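Local coordinates for conserved hypothetical secreted protein (Helicobacter pylori, PDB 4RNZ), which helps determine cell shape and is probably a zinc-dependent M23-family metallopeptidase acting on peptidoglycan, at residues A[68-71]-A[76-79]. Numbering follows the deposited sequence.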
# COMPACT_ATOMS: atom_id res chain seq x y z
N ILE A 68 16.71 0.07 -1.21
CA ILE A 68 17.97 -0.26 -1.84
C ILE A 68 19.02 0.69 -1.29
O ILE A 68 18.82 1.90 -1.33
CB ILE A 68 17.89 -0.04 -3.36
CG1 ILE A 68 17.00 -1.11 -3.99
CG2 ILE A 68 19.28 -0.03 -4.00
CD1 ILE A 68 16.64 -0.79 -5.43
N HIS A 69 20.12 0.13 -0.82
CA HIS A 69 21.30 0.92 -0.47
C HIS A 69 22.43 0.64 -1.45
O HIS A 69 22.95 -0.48 -1.50
CB HIS A 69 21.74 0.56 0.95
CG HIS A 69 22.91 1.36 1.45
ND1 HIS A 69 23.78 0.88 2.42
CD2 HIS A 69 23.36 2.59 1.12
CE1 HIS A 69 24.72 1.79 2.65
NE2 HIS A 69 24.47 2.84 1.89
N ILE A 70 22.79 1.65 -2.24
CA ILE A 70 23.93 1.58 -3.14
C ILE A 70 25.05 2.39 -2.53
O ILE A 70 24.84 3.54 -2.11
CB ILE A 70 23.62 2.18 -4.53
CG1 ILE A 70 22.65 1.26 -5.28
CG2 ILE A 70 24.90 2.38 -5.34
CD1 ILE A 70 21.90 1.95 -6.39
N TYR A 71 26.24 1.79 -2.46
CA TYR A 71 27.37 2.53 -1.89
C TYR A 71 28.66 2.09 -2.54
O TYR A 71 28.81 0.93 -2.94
CB TYR A 71 27.47 2.38 -0.38
CG TYR A 71 27.50 0.96 0.08
CD1 TYR A 71 26.32 0.23 0.21
CD2 TYR A 71 28.71 0.31 0.37
CE1 TYR A 71 26.34 -1.08 0.62
CE2 TYR A 71 28.72 -1.01 0.78
CZ TYR A 71 27.52 -1.69 0.90
OH TYR A 71 27.49 -3.00 1.29
N ASP A 76 34.83 -0.22 -5.68
CA ASP A 76 33.67 -0.95 -6.16
C ASP A 76 32.37 -0.46 -5.56
O ASP A 76 32.36 0.06 -4.44
CB ASP A 76 33.81 -2.44 -5.85
CG ASP A 76 34.95 -3.08 -6.60
OD1 ASP A 76 34.94 -3.00 -7.84
OD2 ASP A 76 35.85 -3.63 -5.92
N TYR A 77 31.29 -0.67 -6.30
CA TYR A 77 29.95 -0.34 -5.83
C TYR A 77 29.32 -1.61 -5.34
O TYR A 77 29.64 -2.71 -5.80
CB TYR A 77 29.12 0.27 -6.95
CG TYR A 77 29.40 1.74 -7.19
CD1 TYR A 77 28.71 2.73 -6.50
CD2 TYR A 77 30.35 2.14 -8.13
CE1 TYR A 77 28.95 4.07 -6.73
CE2 TYR A 77 30.60 3.47 -8.37
CZ TYR A 77 29.90 4.44 -7.67
OH TYR A 77 30.16 5.76 -7.93
N PHE A 78 28.42 -1.44 -4.38
CA PHE A 78 27.71 -2.56 -3.79
C PHE A 78 26.23 -2.22 -3.71
O PHE A 78 25.89 -1.07 -3.70
CB PHE A 78 28.27 -2.80 -2.40
CG PHE A 78 29.67 -3.34 -2.42
CD1 PHE A 78 30.76 -2.48 -2.48
CD2 PHE A 78 29.89 -4.69 -2.45
CE1 PHE A 78 32.05 -2.98 -2.53
CE2 PHE A 78 31.19 -5.21 -2.50
CZ PHE A 78 32.26 -4.35 -2.53
N LEU A 79 25.37 -3.22 -3.63
CA LEU A 79 23.94 -2.97 -3.52
C LEU A 79 23.36 -3.90 -2.50
O LEU A 79 23.47 -5.12 -2.64
CB LEU A 79 23.30 -3.17 -4.89
CG LEU A 79 21.89 -2.65 -5.07
CD1 LEU A 79 21.65 -2.29 -6.52
CD2 LEU A 79 20.88 -3.67 -4.53
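Y71 and F78 face each other as an antiparallel hydrogen-bonded pair: F78 N donates to Y71 O at 2.8 Å, and Y71 N returns a bond to F78 O at 3.1 Å, with an N-H...O angle of 160°. On the same face of the sheet, chi1 of 54° sets CG of Y71 between its backbone N and carbonyl carbon, which swings the ring across to the neighbouring strand. There F78 CB sits over one ring face, 3.6 Å from Y71 CZ, a CH-pi contact. The two rings are nearly parallel (18°) but slid apart, centroids 5.7 Å from each other, barely overlapping. The Y71 hydroxyl is hydrogen-bonded to D80 OD2, which helps hold the far end of the ring, while K73 makes a cation-pi contact with F78. On the other face, I70 and L79 form an antiparallel non-hydrogen-bonded pair. The L79 branch fits against both isoleucines, its CG 3.8 Å from I68 CG2 and its CD1 3.9 Å from I70 CG1; I70 CG2 meets Y77 CD1 obliquely at 4.0 Å. L11 and L15 of helix 11-17 pack against I70, and L11 also against L79. Opposed strand directions and the short connection identify a beta-hairpin, whose second strand, 76-83, is outermost in the five-stranded antiparallel sheet of the Csd3 N-terminal region.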